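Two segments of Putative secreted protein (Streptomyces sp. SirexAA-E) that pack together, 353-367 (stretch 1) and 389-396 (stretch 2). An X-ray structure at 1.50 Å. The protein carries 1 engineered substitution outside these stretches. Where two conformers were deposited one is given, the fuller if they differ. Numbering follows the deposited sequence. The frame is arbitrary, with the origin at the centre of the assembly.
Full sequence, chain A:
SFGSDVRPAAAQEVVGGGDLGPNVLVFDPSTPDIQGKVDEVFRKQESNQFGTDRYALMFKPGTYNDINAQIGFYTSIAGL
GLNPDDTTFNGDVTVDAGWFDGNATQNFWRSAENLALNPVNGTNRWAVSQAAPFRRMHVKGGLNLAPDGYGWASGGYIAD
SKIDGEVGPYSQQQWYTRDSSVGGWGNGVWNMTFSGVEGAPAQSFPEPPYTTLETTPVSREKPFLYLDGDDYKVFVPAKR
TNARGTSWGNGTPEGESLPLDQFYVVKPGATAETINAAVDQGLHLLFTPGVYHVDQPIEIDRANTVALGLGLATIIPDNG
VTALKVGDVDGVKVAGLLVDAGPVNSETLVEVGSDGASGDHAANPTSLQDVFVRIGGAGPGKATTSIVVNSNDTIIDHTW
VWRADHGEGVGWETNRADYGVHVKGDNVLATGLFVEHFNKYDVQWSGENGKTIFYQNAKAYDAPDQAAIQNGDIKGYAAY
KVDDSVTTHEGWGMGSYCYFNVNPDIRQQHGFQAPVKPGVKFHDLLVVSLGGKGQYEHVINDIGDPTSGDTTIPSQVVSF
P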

ATOM      1  N   GLY A 353     -11.321   8.586 -12.355  1.00 11.84           N
ATOM      2  CA  GLY A 353     -11.611   9.255 -13.611  1.00 12.88           C
ATOM      3  C   GLY A 353     -12.491   8.429 -14.534  1.00 14.84           C
ATOM      4  O   GLY A 353     -12.619   7.217 -14.355  1.00 15.75           O
ATOM      5  N   SER A 354     -13.096   9.084 -15.522  1.00 16.10           N
ATOM      6  CA  SER A 354     -13.949   8.403 -16.496  1.00 18.40           C
ATOM      7  C   SER A 354     -13.141   7.805 -17.647  1.00 18.14           C
ATOM      8  O   SER A 354     -12.018   8.226 -17.908  1.00 18.71           O
ATOM      9  CB  SER A 354     -15.001   9.366 -17.057  1.00 18.90           C
ATOM     10  OG  SER A 354     -14.393  10.378 -17.844  1.00 21.61           O
ATOM     11  N   ASP A 355     -13.721   6.830 -18.340  1.00 21.09           N
ATOM     12  CA  ASP A 355     -13.085   6.260 -19.522  1.00 23.34           C
ATOM     13  C   ASP A 355     -12.847   7.341 -20.586  1.00 23.38           C
ATOM     14  O   ASP A 355     -13.773   8.037 -20.990  1.00 25.35           O
ATOM     15  CB  ASP A 355     -13.946   5.132 -20.092  1.00 26.83           C
ATOM     16  CG  ASP A 355     -13.264   4.386 -21.221  1.00 33.96           C
ATOM     17  OD1 ASP A 355     -12.037   4.157 -21.142  1.00 36.38           O
ATOM     18  OD2 ASP A 355     -13.962   4.030 -22.194  1.00 39.30           O
ATOM     19  N   GLY A 356     -11.600   7.490 -21.021  1.00 22.90           N
ATOM     20  CA  GLY A 356     -11.263   8.477 -22.033  1.00 23.38           C
ATOM     21  C   GLY A 356     -10.982   9.865 -21.486  1.00 23.57           C
ATOM     22  O   GLY A 356     -10.795  10.807 -22.260  1.00 24.94           O
ATOM     23  N   ALA A 357     -10.949   9.979 -20.159  1.00 22.41           N
ATOM     24  CA  ALA A 357     -10.684  11.240 -19.466  1.00 22.90           C
ATOM     25  C   ALA A 357      -9.442  11.924 -20.010  1.00 22.90           C
ATOM     26  O   ALA A 357      -8.368  11.328 -20.079  1.00 24.43           O
ATOM     27  CB  ALA A 357     -10.530  11.000 -17.972  1.00 21.69           C
ATOM     28  N   SER A 358      -9.591  13.198 -20.342  1.00 21.88           N
ATOM     29  CA  SER A 358      -8.664  13.878 -21.221  1.00 24.66           C
ATOM     30  C   SER A 358      -8.000  15.137 -20.625  1.00 25.08           C
ATOM     31  O   SER A 358      -7.031  15.668 -21.181  1.00 29.68           O
ATOM     32  CB  SER A 358      -9.421  14.237 -22.507  1.00 26.43           C
ATOM     33  OG  SER A 358     -10.679  14.873 -22.222  1.00 25.82           O
ATOM     34  N   GLY A 359      -8.517  15.617 -19.502  1.00 20.16           N
ATOM     35  CA  GLY A 359      -7.976  16.822 -18.893  1.00 17.95           C
ATOM     36  C   GLY A 359      -6.760  16.557 -18.020  1.00 16.18           C
ATOM     37  O   GLY A 359      -6.481  15.419 -17.627  1.00 16.03           O
ATOM     38  N   ASP A 360      -6.021  17.612 -17.699  1.00 14.72           N
ATOM     39  CA  ASP A 360      -4.850  17.439 -16.856  1.00 13.97           C
ATOM     40  C   ASP A 360      -5.140  17.896 -15.427  1.00 13.83           C
ATOM     41  O   ASP A 360      -6.040  18.705 -15.200  1.00 16.03           O
ATOM     42  CB  ASP A 360      -3.667  18.188 -17.461  1.00 19.01           C
ATOM     43  CG  ASP A 360      -3.404  17.767 -18.904  1.00 23.62           C
ATOM     44  OD1 ASP A 360      -3.097  16.573 -19.118  1.00 25.64           O
ATOM     45  OD2 ASP A 360      -3.528  18.618 -19.822  1.00 27.62           O
ATOM     46  N   HIS A 361      -4.401  17.346 -14.467  1.00 12.91           N
ATOM     47  CA  HIS A 361      -4.567  17.689 -13.058  1.00 14.14           C
ATOM     48  C   HIS A 361      -3.200  17.884 -12.415  1.00 14.90           C
ATOM     49  O   HIS A 361      -2.965  17.416 -11.300  1.00 15.44           O
ATOM     50  CB  HIS A 361      -5.339  16.596 -12.297  1.00 15.15           C
ATOM     51  CG  HIS A 361      -6.651  16.220 -12.917  1.00 13.53           C
ATOM     52  ND1 HIS A 361      -7.807  16.941 -12.707  1.00 15.17           N
ATOM     53  CD2 HIS A 361      -6.993  15.190 -13.729  1.00 14.33           C
ATOM     54  CE1 HIS A 361      -8.804  16.377 -13.366  1.00 15.21           C
ATOM     55  NE2 HIS A 361      -8.338  15.311 -13.995  1.00 15.08           N
ATOM     56  N   ALA A 362      -2.290  18.556 -13.117  1.00 13.87           N
ATOM     57  CA  ALA A 362      -0.889  18.567 -12.692  1.00 13.76           C
ATOM     58  C   ALA A 362      -0.642  19.359 -11.407  1.00 14.15           C
ATOM     59  O   ALA A 362       0.128  18.927 -10.543  1.00 15.69           O
ATOM     60  CB  ALA A 362      -0.009  19.103 -13.804  1.00 15.43           C
ATOM     61  N   ALA A 363      -1.282  20.514 -11.271  1.00 13.38           N
ATOM     62  CA  ALA A 363      -1.036  21.339 -10.096  1.00 14.00           C
ATOM     63  C   ALA A 363      -1.607  20.702  -8.829  1.00 14.29           C
ATOM     64  O   ALA A 363      -1.037  20.837  -7.748  1.00 17.70           O
ATOM     65  CB  ALA A 363      -1.617  22.742 -10.296  1.00 15.11           C
ATOM     66  N   ASN A 364      -2.726  20.001  -8.969  1.00 13.16           N
ATOM     67  CA  ASN A 364      -3.456  19.454  -7.829  1.00 13.74           C
ATOM     68  C   ASN A 364      -4.033  18.085  -8.191  1.00 14.16           C
ATOM     69  O   ASN A 364      -5.225  17.960  -8.483  1.00 14.61           O
ATOM     70  CB  ASN A 364      -4.568  20.424  -7.397  1.00 15.47           C
ATOM     71  CG  ASN A 364      -5.239  20.013  -6.103  1.00 16.67           C
ATOM     72  OD1 ASN A 364      -4.684  19.241  -5.324  1.00 18.10           O
ATOM     73  ND2 ASN A 364      -6.436  20.538  -5.860  1.00 18.15           N
ATOM     74  N   PRO A 365      -3.176  17.055  -8.203  1.00 13.37           N
ATOM     75  CA  PRO A 365      -3.622  15.741  -8.665  1.00 14.28           C
ATOM     76  C   PRO A 365      -4.531  15.026  -7.689  1.00 12.27           C
ATOM     77  O   PRO A 365      -4.616  15.386  -6.514  1.00 12.86           O
ATOM     78  CB  PRO A 365      -2.312  14.963  -8.833  1.00 17.28           C
ATOM     79  CG  PRO A 365      -1.338  15.650  -7.953  1.00 17.15           C
ATOM     80  CD  PRO A 365      -1.720  17.098  -7.976  1.00 13.33           C
ATOM     81  N   THR A 366      -5.207  13.998  -8.187  1.00 13.43           N
ATOM     82  CA  THR A 366      -5.894  13.055  -7.320  1.00 12.01           C
ATOM     83  C   THR A 366      -4.902  11.975  -6.903  1.00 11.34           C
ATOM     84  O   THR A 366      -4.014  11.605  -7.685  1.00 12.93           O
ATOM     85  CB  THR A 366      -7.130  12.468  -8.035  1.00 13.81           C
ATOM     86  OG1 THR A 366      -8.167  13.457  -8.018  1.00 13.99           O
ATOM     87  CG2 THR A 366      -7.647  11.189  -7.357  1.00 13.78           C
ATOM     88  N   SER A 367      -5.026  11.499  -5.663  1.00 11.78           N
ATOM     89  CA  SER A 367      -4.151  10.443  -5.171  1.00 12.16           C
ATOM     90  C   SER A 367      -4.909   9.305  -4.502  1.00 11.77           C
ATOM     91  O   SER A 367      -5.985   9.511  -3.928  1.00 13.68           O
ATOM     92  CB  SER A 367      -3.123  11.012  -4.182  1.00 15.62           C
ATOM     93  OG  SER A 367      -3.752  11.707  -3.107  1.00 14.30           O
TER
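Stretch 2 (389-396) VNSNDTII

Stretch 2 (Val389 to Ile396) runs alongside the looping chain of stretch 1 in the same overall direction, so that the CA atoms pair in order: Gly353 with Ser391 (4.7 Å), Asp360 with Asn392 (5.4 Å), Ala362 with Asp393 (5.5 Å), Thr366 with Thr394 (5.1 Å) and Ser367 with Ile395 (4.6 Å). Together the two bury 743 Å². Each contains a type II turn: Ser354 to Ala357, closed by Ala357 N to Ser354 O at 3.0 Å, and Ser391 to Thr394, where Thr394 OG1 donates to Ser391 O at 2.7 Å. Asp393, at the third position of its turn, has positive phi (72°).

Regular pairing is confined to the C-terminal end, where Ser367 and Ile395 form a parallel bridge with their side chains on the same face of the sheet. Ile395 N donates to Thr366 O (3.0 Å, 164°), and the same oxygen receives a CA-H...O contact from Thr394 CA at 3.3 Å; Ser367 CA makes another to Ile395 O at 3.1 Å.

Elsewhere, side chains of stretch 2 supply the direct hydrogen bonds. Asn390, with its CB pointing toward stretch 1, donates from ND2 to Gly353 O (2.9 Å). Asn392 ND2 donates to Asp360 OD1 (3.1 Å), and Asp393 OD2 accepts from the backbone His361 N (2.8 Å, 165°). The two carboxylates approach closely, Asp360 OD1 to Asp393 OD2 at 4.2 Å; water 4 eases this meeting of like charges by donating to both atoms, at 2.5 and 2.7 Å respectively.

Other waters link polar atoms of the two stretches that do not bond each other directly. Water 1 accepts from Gly356 N and donates to Asn390 OD1, both at 2.8 Å. Water 3 donates to Gly359 O (2.7 Å) and accepts from Asn392 N (2.8 Å), while water 5 joins His361 NE2 (2.8 Å) to Ser391 OG (2.9 Å). Water 6 accepts from Thr366 N (3.1 Å) and donates to Asn392 O (2.8 Å) and Thr394 OG1 (2.9 Å), linking the second turn to the approach to the bridge.

Packing completes the fit. Gly353 CA lies 3.1 Å from Ser391 OG, and a CB there would clash with that hydroxyl; its backbone angles also call for glycine. Ala357 CB faces Asn390 CB at 4.3 Å. The His361 ring presents its edge to Asn392 O (CD2 to O, 3.4 Å). Pro365 rests its CB on Asp393 O (3.1 Å) and its CG against Ile395 CD1 (3.8 Å), an apolar contact beside the bridge.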

ATOM      1  N   VAL A 389      -7.013   3.405 -13.552  1.00 12.00           N
ATOM      2  CA  VAL A 389      -6.638   4.808 -13.368  1.00 12.17           C
ATOM      3  C   VAL A 389      -6.727   5.536 -14.704  1.00 12.34           C
ATOM      4  O   VAL A 389      -5.846   5.404 -15.558  1.00 13.01           O
ATOM      5  CB  VAL A 389      -5.220   4.963 -12.783  1.00 12.46           C
ATOM      6  CG1 VAL A 389      -4.879   6.434 -12.603  1.00 13.46           C
ATOM      7  CG2 VAL A 389      -5.111   4.222 -11.455  1.00 13.99           C
ATOM      8  N   ASN A 390      -7.804   6.296 -14.875  1.00 13.60           N
ATOM      9  CA  ASN A 390      -8.035   7.068 -16.089  1.00 13.21           C
ATOM     10  C   ASN A 390      -7.460   8.485 -16.016  1.00 12.30           C
ATOM     11  O   ASN A 390      -6.939   9.007 -17.007  1.00 13.56           O
ATOM     12  CB  ASN A 390      -9.539   7.148 -16.378  1.00 13.26           C
ATOM     13  CG  ASN A 390     -10.120   5.814 -16.802  1.00 14.41           C
ATOM     14  OD1 ASN A 390      -9.642   5.200 -17.758  1.00 17.40           O
ATOM     15  ND2 ASN A 390     -11.151   5.357 -16.097  1.00 15.46           N
ATOM     16  N   SER A 391      -7.558   9.111 -14.845  1.00 13.10           N
ATOM     17  CA  SER A 391      -7.197  10.527 -14.712  1.00 13.42           C
ATOM     18  C   SER A 391      -5.704  10.802 -14.846  1.00 13.08           C
ATOM     19  O   SER A 391      -4.876  10.157 -14.189  1.00 13.75           O
ATOM     20  CB  SER A 391      -7.679  11.082 -13.372  1.00 13.74           C
ATOM     21  OG  SER A 391      -9.095  11.071 -13.296  1.00 15.72           O
ATOM     22  N   ASN A 392      -5.376  11.772 -15.696  1.00 12.58           N
ATOM     23  CA  ASN A 392      -4.001  12.233 -15.847  1.00 12.51           C
ATOM     24  C   ASN A 392      -3.451  12.758 -14.526  1.00 13.24           C
ATOM     25  O   ASN A 392      -4.200  13.325 -13.722  1.00 13.02           O
ATOM     26  CB  ASN A 392      -3.906  13.336 -16.911  1.00 13.41           C
ATOM     27  CG  ASN A 392      -4.191  12.832 -18.315  1.00 15.36           C
ATOM     28  OD1 ASN A 392      -4.266  11.634 -18.562  1.00 14.98           O
ATOM     29  ND2 ASN A 392      -4.352  13.761 -19.246  1.00 19.43           N
ATOM     30  N   ASP A 393      -2.147  12.555 -14.329  1.00 12.89           N
ATOM     31  CA  ASP A 393      -1.357  13.097 -13.215  1.00 11.67           C
ATOM     32  C   ASP A 393      -1.652  12.446 -11.867  1.00 12.45           C
ATOM     33  O   ASP A 393      -1.153  12.895 -10.842  1.00 13.69           O
ATOM     34  CB  ASP A 393      -1.540  14.625 -13.110  1.00 13.20           C
ATOM     35  CG  ASP A 393      -1.187  15.335 -14.404  1.00 15.27           C
ATOM     36  OD1 ASP A 393       0.024  15.405 -14.737  1.00 16.45           O
ATOM     37  OD2 ASP A 393      -2.117  15.796 -15.105  1.00 15.58           O
ATOM     38  N   THR A 394      -2.447  11.382 -11.868  1.00 12.03           N
ATOM     39  CA  THR A 394      -2.807  10.699 -10.628  1.00 11.79           C
ATOM     40  C   THR A 394      -1.564  10.137  -9.935  1.00 11.59           C
ATOM     41  O   THR A 394      -0.644   9.631 -10.598  1.00 11.50           O
ATOM     42  CB  THR A 394      -3.822   9.558 -10.903  1.00 12.97           C
ATOM     43  OG1 THR A 394      -5.020  10.121 -11.449  1.00 13.11           O
ATOM     44  CG2 THR A 394      -4.171   8.773  -9.630  1.00 13.45           C
ATOM     45  N   ILE A 395      -1.541  10.241  -8.606  1.00 10.66           N
ATOM     46  CA  ILE A 395      -0.485   9.643  -7.796  1.00 11.87           C
ATOM     47  C   ILE A 395      -1.011   8.423  -7.066  1.00 11.46           C
ATOM     48  O   ILE A 395      -2.021   8.506  -6.366  1.00 12.74           O
ATOM     49  CB  ILE A 395       0.081  10.627  -6.742  1.00 12.79           C
ATOM     50  CG1 ILE A 395       0.650  11.878  -7.409  1.00 14.16           C
ATOM     51  CG2 ILE A 395       1.154   9.946  -5.879  1.00 14.09           C
ATOM     52  CD1 ILE A 395       0.957  12.998  -6.426  1.00 17.72           C
ATOM     53  N   ILE A 396      -0.338   7.291  -7.248  1.00 11.36           N
ATOM     54  CA  ILE A 396      -0.644   6.079  -6.505  0.52 12.03           C
ATOM     55  C   ILE A 396       0.509   5.852  -5.542  1.00 10.31           C
ATOM     56  O   ILE A 396       1.580   5.400  -5.949  1.00 12.77           O
ATOM     57  CB  ILE A 396      -0.807   4.853  -7.427  0.52 13.09           C
ATOM     58  CG1 ILE A 396      -1.769   5.165  -8.577  0.52 15.22           C
ATOM     59  CG2 ILE A 396      -1.273   3.641  -6.626  0.52 14.99           C
ATOM     60  CD1 ILE A 396      -3.163   5.483  -8.127  0.52 15.23           C
TER
HETATM   61  O   HOH W   1      -9.066   6.559 -20.119  1.00 21.76           O
HETATM   62  O   HOH W   2      -7.476   8.745 -19.693  1.00 23.00           O
HETATM   63  O   HOH W   3      -7.420  12.925 -17.258  1.00 17.25           O
HETATM   64  O   HOH W   4      -1.252  15.733 -17.655  1.00 27.38           O
HETATM   65  O   HOH W   5      -9.663  13.188 -15.190  1.00 21.22           O
HETATM   66  O   HOH W   6      -5.295  13.014 -11.135  1.00 14.22           O